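Local coordinates for GCN5-related N-acetyltransferase (Kribbella flavida, PDB 4IUS), which probably transfers an acyl group, most likely acetyl, as a member of the GNAT acetyltransferase family, at residues Trp76-Ala90 / Ala245-Leu257. The protein carries 1 engineered substitution. Sequence-based numbering, arbitrary orientation. Where two conformers were deposited one is given.
Sequences WLSAELVEEANPGLA and ATAVHLGDPGGHL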
ATOM      1  N   TRP A  76     -16.777  -9.409  -3.409  1.00  9.13           N
ATOM      2  CA  TRP A  76     -15.808 -10.436  -3.762  1.00  8.34           C
ATOM      3  C   TRP A  76     -14.580 -10.368  -2.875  1.00  7.74           C
ATOM      4  O   TRP A  76     -14.056  -9.287  -2.612  1.00  8.36           O
ATOM      5  CB  TRP A  76     -15.448 -10.251  -5.222  1.00  9.25           C
ATOM      6  CG  TRP A  76     -14.360 -11.130  -5.740  1.00  8.25           C
ATOM      7  CD1 TRP A  76     -14.468 -12.419  -6.173  1.00  9.50           C
ATOM      8  CD2 TRP A  76     -12.972 -10.772  -5.911  1.00  9.13           C
ATOM      9  NE1 TRP A  76     -13.252 -12.885  -6.599  1.00  9.03           N
ATOM     10  CE2 TRP A  76     -12.321 -11.922  -6.459  1.00  8.43           C
ATOM     11  CE3 TRP A  76     -12.222  -9.631  -5.671  1.00  9.15           C
ATOM     12  CZ2 TRP A  76     -10.967 -11.941  -6.753  1.00  9.28           C
ATOM     13  CZ3 TRP A  76     -10.881  -9.629  -6.020  1.00 10.98           C
ATOM     14  CH2 TRP A  76     -10.261 -10.770  -6.553  1.00  9.12           C
ATOM     15  N   LEU A  77     -14.096 -11.523  -2.464  1.00  7.06           N
ATOM     16  CA  LEU A  77     -12.958 -11.598  -1.538  1.00  7.00           C
ATOM     17  C   LEU A  77     -11.592 -11.675  -2.243  1.00  7.60           C
ATOM     18  O   LEU A  77     -11.371 -12.461  -3.147  1.00  8.33           O
ATOM     19  CB  LEU A  77     -13.112 -12.833  -0.673  1.00  8.13           C
ATOM     20  CG  LEU A  77     -12.024 -13.054   0.378  1.00  7.83           C
ATOM     21  CD1 LEU A  77     -12.066 -11.959   1.416  1.00  9.28           C
ATOM     22  CD2 LEU A  77     -12.231 -14.410   1.026  1.00 10.61           C
ATOM     23  N   SER A  78     -10.686 -10.822  -1.804  1.00  7.31           N
ATOM     24  CA  SER A  78      -9.247 -10.900  -2.065  1.00  8.06           C
ATOM     25  C   SER A  78      -8.561 -10.862  -0.743  1.00  7.38           C
ATOM     26  O   SER A  78      -9.133 -10.483   0.268  1.00  8.34           O
ATOM     27  CB  SER A  78      -8.742  -9.768  -2.966  1.00  9.03           C
ATOM     28  OG  SER A  78      -8.998  -8.520  -2.429  1.00  9.91           O
ATOM     29  N   ALA A  79      -7.289 -11.259  -0.738  1.00  7.56           N
ATOM     30  CA  ALA A  79      -6.495 -11.289   0.455  1.00  7.80           C
ATOM     31  C   ALA A  79      -5.094 -10.760   0.154  1.00  7.28           C
ATOM     32  O   ALA A  79      -4.581 -10.970  -0.973  1.00  8.61           O
ATOM     33  CB  ALA A  79      -6.389 -12.711   1.013  1.00  9.51           C
ATOM     34  N   GLU A  80      -4.498 -10.101   1.116  1.00  9.02           N
ATOM     35  CA  GLU A  80      -3.120  -9.621   0.994  0.70  9.51           C
ATOM     36  C   GLU A  80      -2.354 -10.088   2.221  1.00  9.39           C
ATOM     37  O   GLU A  80      -2.764  -9.801   3.337  1.00 12.70           O
ATOM     38  CB  GLU A  80      -3.043  -8.107   0.884  0.70 11.58           C
ATOM     39  CG  GLU A  80      -3.604  -7.509  -0.399  0.70 13.92           C
ATOM     40  CD  GLU A  80      -3.182  -6.029  -0.575  0.70 20.58           C
ATOM     41  OE1 GLU A  80      -2.477  -5.467   0.312  0.70 25.41           O
ATOM     42  OE2 GLU A  80      -3.538  -5.453  -1.614  0.70 28.72           O
ATOM     43  N   LEU A  81      -1.261 -10.793   1.994  1.00  8.84           N
ATOM     44  CA  LEU A  81      -0.394 -11.310   3.025  1.00  9.06           C
ATOM     45  C   LEU A  81       1.023 -10.806   2.817  1.00  9.36           C
ATOM     46  O   LEU A  81       1.396 -10.341   1.744  1.00 10.13           O
ATOM     47  CB  LEU A  81      -0.397 -12.834   3.056  1.00 10.33           C
ATOM     48  CG  LEU A  81      -1.761 -13.512   3.221  1.00 11.26           C
ATOM     49  CD1 LEU A  81      -1.615 -15.023   3.095  1.00 14.28           C
ATOM     50  CD2 LEU A  81      -2.381 -13.112   4.537  1.00 14.17           C
ATOM     51  N   VAL A  82       1.835 -10.948   3.841  1.00  9.52           N
ATOM     52  CA  VAL A  82       3.281 -10.771   3.743  1.00  9.22           C
ATOM     53  C   VAL A  82       3.863 -12.143   4.060  1.00  9.18           C
ATOM     54  O   VAL A  82       3.675 -12.646   5.167  1.00  9.71           O
ATOM     55  CB  VAL A  82       3.801  -9.665   4.694  1.00  9.22           C
ATOM     56  CG1 VAL A  82       5.329  -9.552   4.515  1.00 12.52           C
ATOM     57  CG2 VAL A  82       3.107  -8.338   4.425  1.00 11.11           C
ATOM     58  N   GLU A  83       4.510 -12.776   3.096  1.00  9.39           N
ATOM     59  CA  GLU A  83       4.897 -14.176   3.263  1.00  9.83           C
ATOM     60  C   GLU A  83       5.726 -14.408   4.515  1.00 10.46           C
ATOM     61  O   GLU A  83       5.526 -15.375   5.224  1.00 12.54           O
ATOM     62  CB  GLU A  83       5.639 -14.663   2.009  1.00 11.15           C
ATOM     63  CG  GLU A  83       6.176 -16.078   2.104  1.00 13.77           C
ATOM     64  CD  GLU A  83       5.095 -17.158   2.239  1.00 13.86           C
ATOM     65  OE1 GLU A  83       3.966 -16.976   1.725  1.00 16.15           O
ATOM     66  OE2 GLU A  83       5.400 -18.201   2.892  1.00 15.82           O
ATOM     67  N   GLU A  84       6.706 -13.538   4.764  1.00  9.79           N
ATOM     68  CA  GLU A  84       7.622 -13.739   5.870  1.00 10.02           C
ATOM     69  C   GLU A  84       6.981 -13.498   7.222  1.00 10.52           C
ATOM     70  O   GLU A  84       7.456 -13.943   8.231  1.00 12.54           O
ATOM     71  CB  GLU A  84       8.876 -12.884   5.695  1.00 10.95           C
ATOM     72  CG  GLU A  84       9.691 -13.172   4.430  1.00 13.05           C
ATOM     73  CD  GLU A  84       9.246 -12.413   3.172  1.00 12.05           C
ATOM     74  OE1 GLU A  84       8.198 -11.721   3.210  1.00 11.07           O
ATOM     75  OE2 GLU A  84       9.931 -12.574   2.105  1.00 15.20           O
ATOM     76  N   ALA A  85       5.865 -12.777   7.237  1.00 10.22           N
ATOM     77  CA  ALA A  85       5.106 -12.528   8.466  1.00 10.59           C
ATOM     78  C   ALA A  85       4.277 -13.779   8.852  1.00 10.02           C
ATOM     79  O   ALA A  85       4.020 -14.003  10.017  1.00 11.74           O
ATOM     80  CB  ALA A  85       4.151 -11.347   8.302  1.00 12.77           C
ATOM     81  N   ASN A  86       3.824 -14.541   7.855  1.00 10.71           N
ATOM     82  CA  ASN A  86       3.005 -15.735   8.097  1.00  9.80           C
ATOM     83  C   ASN A  86       3.377 -16.850   7.098  1.00 10.86           C
ATOM     84  O   ASN A  86       2.609 -17.163   6.163  1.00 10.00           O
ATOM     85  CB  ASN A  86       1.512 -15.387   8.016  1.00 12.04           C
ATOM     86  CG  ASN A  86       1.072 -14.431   9.100  1.00 11.69           C
ATOM     87  OD1 ASN A  86       1.046 -13.224   8.887  1.00 12.36           O
ATOM     88  ND2 ASN A  86       0.757 -14.967  10.265  1.00 13.73           N
ATOM     89  N   PRO A  87       4.562 -17.447   7.293  1.00  9.90           N
ATOM     90  CA  PRO A  87       5.045 -18.349   6.269  1.00 10.72           C
ATOM     91  C   PRO A  87       4.069 -19.517   6.056  1.00 10.25           C
ATOM     92  O   PRO A  87       3.619 -20.142   7.016  1.00 10.90           O
ATOM     93  CB  PRO A  87       6.375 -18.838   6.831  1.00 12.68           C
ATOM     94  CG  PRO A  87       6.824 -17.768   7.744  1.00 13.86           C
ATOM     95  CD  PRO A  87       5.593 -17.133   8.303  1.00 11.86           C
ATOM     96  N   GLY A  88       3.789 -19.806   4.799  1.00 10.18           N
ATOM     97  CA  GLY A  88       2.923 -20.903   4.385  1.00 10.63           C
ATOM     98  C   GLY A  88       1.449 -20.612   4.363  1.00 10.01           C
ATOM     99  O   GLY A  88       0.681 -21.449   3.864  1.00 10.04           O
ATOM    100  N   LEU A  89       1.013 -19.474   4.881  1.00  9.44           N
ATOM    101  CA  LEU A  89      -0.413 -19.201   4.962  1.00  8.64           C
ATOM    102  C   LEU A  89      -1.025 -19.086   3.561  1.00  8.18           C
ATOM    103  O   LEU A  89      -2.100 -19.622   3.306  1.00  8.33           O
ATOM    104  CB  LEU A  89      -0.691 -17.995   5.854  1.00  8.42           C
ATOM    105  CG  LEU A  89      -2.161 -17.603   6.058  1.00  8.69           C
ATOM    106  CD1 LEU A  89      -3.009 -18.752   6.613  1.00 12.27           C
ATOM    107  CD2 LEU A  89      -2.243 -16.401   6.990  1.00 10.67           C
ATOM    108  N   ALA A  90      -0.348 -18.373   2.669  1.00  8.38           N
ATOM    109  CA  ALA A  90      -0.861 -18.216   1.324  1.00  8.56           C
ATOM    110  C   ALA A  90      -1.138 -19.553   0.651  1.00  8.18           C
ATOM    111  O   ALA A  90      -2.163 -19.723  -0.004  1.00  8.87           O
ATOM    112  CB  ALA A  90       0.087 -17.376   0.464  1.00 10.14           C
ATOM    113  N   ALA A 245      10.726  -7.744   2.050  1.00  7.81           N
ATOM    114  CA  ALA A 245       9.663  -8.726   2.278  1.00  8.25           C
ATOM    115  C   ALA A 245       8.975  -9.021   0.974  1.00  8.51           C
ATOM    116  O   ALA A 245       9.212  -8.381  -0.049  1.00  9.06           O
ATOM    117  CB  ALA A 245       8.673  -8.232   3.360  1.00 10.63           C
ATOM    118  N   THR A 246       8.081  -9.991   1.015  1.00  9.31           N
ATOM    119  CA  THR A 246       7.371 -10.475  -0.168  1.00 10.58           C
ATOM    120  C   THR A 246       5.895 -10.386   0.127  1.00  9.32           C
ATOM    121  O   THR A 246       5.401 -11.077   1.017  1.00 10.42           O
ATOM    122  CB  THR A 246       7.703 -11.982  -0.435  1.00 10.38           C
ATOM    123  OG1 THR A 246       9.118 -12.189  -0.425  1.00 13.37           O
ATOM    124  CG2 THR A 246       7.108 -12.453  -1.747  1.00 12.72           C
ATOM    125  N   ALA A 247       5.156  -9.539  -0.595  1.00  8.60           N
ATOM    126  CA  ALA A 247       3.710  -9.525  -0.496  1.00  9.00           C
ATOM    127  C   ALA A 247       3.149 -10.675  -1.318  1.00  9.20           C
ATOM    128  O   ALA A 247       3.801 -11.191  -2.231  1.00 10.86           O
ATOM    129  CB  ALA A 247       3.176  -8.179  -0.980  1.00 12.80           C
ATOM    130  N   VAL A 248       1.941 -11.075  -0.983  1.00  9.10           N
ATOM    131  CA  VAL A 248       1.226 -12.100  -1.745  1.00  8.60           C
ATOM    132  C   VAL A 248      -0.213 -11.603  -1.901  1.00  8.48           C
ATOM    133  O   VAL A 248      -0.837 -11.265  -0.919  1.00  9.17           O
ATOM    134  CB  VAL A 248       1.191 -13.451  -1.004  1.00 10.54           C
ATOM    135  CG1 VAL A 248       0.659 -14.496  -1.992  1.00 10.99           C
ATOM    136  CG2 VAL A 248       2.606 -13.881  -0.529  1.00 12.78           C
ATOM    137  N   HIS A 249      -0.674 -11.486  -3.139  1.00  7.97           N
ATOM    138  CA  HIS A 249      -2.021 -11.001  -3.449  1.00  8.60           C
ATOM    139  C   HIS A 249      -2.797 -12.164  -4.012  1.00  8.05           C
ATOM    140  O   HIS A 249      -2.399 -12.769  -4.999  1.00  8.78           O
ATOM    141  CB  HIS A 249      -1.970  -9.856  -4.468  1.00 10.95           C
ATOM    142  CG  HIS A 249      -1.327  -8.607  -3.949  1.00 12.05           C
ATOM    143  ND1 HIS A 249      -1.286  -7.465  -4.671  1.00 18.26           N
ATOM    144  CD2 HIS A 249      -0.808  -8.303  -2.708  1.00 13.23           C
ATOM    145  CE1 HIS A 249      -0.678  -6.509  -3.940  1.00 20.94           C
ATOM    146  NE2 HIS A 249      -0.382  -7.013  -2.745  1.00 17.62           N
ATOM    147  N   LEU A 250      -3.897 -12.496  -3.357  1.00  7.38           N
ATOM    148  CA  LEU A 250      -4.758 -13.623  -3.682  1.00  7.90           C
ATOM    149  C   LEU A 250      -6.178 -13.170  -3.983  1.00  6.78           C
ATOM    150  O   LEU A 250      -6.678 -12.236  -3.355  1.00  8.04           O
ATOM    151  CB  LEU A 250      -4.832 -14.615  -2.508  1.00  8.92           C
ATOM    152  CG  LEU A 250      -3.491 -15.135  -1.977  1.00  8.33           C
ATOM    153  CD1 LEU A 250      -2.980 -14.397  -0.735  1.00 10.42           C
ATOM    154  CD2 LEU A 250      -3.629 -16.636  -1.701  1.00 10.39           C
ATOM    155  N   GLY A 251      -6.830 -13.873  -4.894  1.00  8.16           N
ATOM    156  CA  GLY A 251      -8.220 -13.632  -5.146  1.00  7.64           C
ATOM    157  C   GLY A 251      -9.071 -14.899  -5.140  1.00  8.31           C
ATOM    158  O   GLY A 251      -8.604 -15.970  -5.495  1.00  9.30           O
ATOM    159  N   ASP A 252     -10.340 -14.750  -4.794  1.00  7.81           N
ATOM    160  CA  ASP A 252     -11.326 -15.807  -4.944  1.00  8.52           C
ATOM    161  C   ASP A 252     -11.692 -15.980  -6.414  1.00  9.25           C
ATOM    162  O   ASP A 252     -11.401 -15.141  -7.277  1.00  9.07           O
ATOM    163  CB  ASP A 252     -12.570 -15.525  -4.116  1.00  9.88           C
ATOM    164  CG  ASP A 252     -12.624 -16.295  -2.836  1.00 10.93           C
ATOM    165  OD1 ASP A 252     -11.648 -16.930  -2.438  1.00 12.41           O
ATOM    166  OD2 ASP A 252     -13.684 -16.203  -2.173  1.00 11.87           O
ATOM    167  N   PRO A 253     -12.410 -17.065  -6.723  1.00 10.10           N
ATOM    168  CA  PRO A 253     -12.859 -17.265  -8.099  1.00 11.35           C
ATOM    169  C   PRO A 253     -13.815 -16.161  -8.549  1.00 10.25           C
ATOM    170  O   PRO A 253     -14.524 -15.559  -7.735  1.00 11.67           O
ATOM    171  CB  PRO A 253     -13.584 -18.620  -8.043  1.00 13.31           C
ATOM    172  CG  PRO A 253     -12.984 -19.308  -6.878  1.00 15.05           C
ATOM    173  CD  PRO A 253     -12.703 -18.222  -5.870  1.00 12.40           C
ATOM    174  N   GLY A 254     -13.868 -15.946  -9.855  1.00 10.12           N
ATOM    175  CA  GLY A 254     -14.813 -15.045 -10.454  1.00 11.86           C
ATOM    176  C   GLY A 254     -14.672 -13.612  -9.988  1.00 10.16           C
ATOM    177  O   GLY A 254     -13.556 -13.155  -9.739  1.00  9.91           O
ATOM    178  N   GLY A 255     -15.777 -12.885  -9.920  1.00 10.10           N
ATOM    179  CA  GLY A 255     -15.757 -11.528  -9.408  1.00  9.71           C
ATOM    180  C   GLY A 255     -14.663 -10.705 -10.050  1.00  8.88           C
ATOM    181  O   GLY A 255     -14.592 -10.649 -11.271  1.00  9.31           O
ATOM    182  N   HIS A 256     -13.861 -10.022  -9.252  1.00  8.80           N
ATOM    183  CA  HIS A 256     -12.793  -9.146  -9.707  1.00  8.65           C
ATOM    184  C   HIS A 256     -11.440  -9.814  -9.851  1.00  9.99           C
ATOM    185  O   HIS A 256     -10.405  -9.125  -9.921  1.00 10.75           O
ATOM    186  CB  HIS A 256     -12.706  -7.944  -8.764  1.00  9.06           C
ATOM    187  CG  HIS A 256     -13.822  -6.938  -8.960  1.00  9.93           C
ATOM    188  ND1 HIS A 256     -13.790  -6.027  -9.956  1.00 11.71           N
ATOM    189  CD2 HIS A 256     -14.987  -6.701  -8.246  1.00 10.31           C
ATOM    190  CE1 HIS A 256     -14.879  -5.250  -9.874  1.00 11.55           C
ATOM    191  NE2 HIS A 256     -15.610  -5.645  -8.844  1.00 10.98           N
ATOM    192  N   LEU A 257     -11.382 -11.129  -9.982  1.00  9.29           N
ATOM    193  CA  LEU A 257     -10.086 -11.798 -10.079  1.00  9.61           C
ATOM    194  C   LEU A 257      -9.220 -11.210 -11.200  1.00 12.01           C
ATOM    195  O   LEU A 257      -8.018 -11.005 -10.999  1.00 12.27           O
ATOM    196  CB  LEU A 257     -10.298 -13.310 -10.262  1.00 11.03           C
ATOM    197  CG  LEU A 257      -9.016 -14.138 -10.317  1.00 11.25           C
ATOM    198  CD1 LEU A 257      -8.231 -14.036  -9.032  1.00 11.81           C
ATOM    199  CD2 LEU A 257      -9.351 -15.590 -10.665  1.00 14.62           C
TER
HETATM  200  O   HOH W   1     -15.497 -14.093  -2.857  1.00 13.66           O
HETATM  201  O   HOH W   2       0.785  -5.429  -0.597  1.00 36.06           O
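W76 lays one indole face on the type II' turn G254-L257: the backbone N of H256 lies 3.5 Å above the ring plane, over its centre, and CA of G255 and CB of H256 make CH-pi contacts with the five- and six-membered rings. The side chain runs anti to the backbone N (chi1 174°), which brings NE1 to the carbonyls of D252 and P253 at the ring edge; both bonds are weak and bent. With an alanine in place of the indole, the G255 and H256 backbone would probably lose its covering ring and the two carbonyls this donor. L77 O accepts D252 N at 3.0 Å, and a water joins L77 N to D252 OD2, while OD1 forms a salt bridge with R67. From S78 to V82 the strands pair antiparallel, with A79–L250 and L81–V248 as hydrogen-bonded pairs. On the face bearing S78, E80 and V82, the E80 carboxylate, in the conformer given, stacks on the H249 ring, planes 8° apart; H249 ND1 bonds R261 O. Past V82, E83 N reaches T246 O at 2.8 Å. The bent chain of E84 then offers both oxygens on their syn sides, OE1 to T246 N (2.8 Å) and OE2 to T246 OG1 (2.7 Å). Farther on, A90 CB meets V248 CG1 at 3.8 Å. The chemistry implies backbone pairing flanked by firm E84–T246 bonds and, at W76, mostly face packing.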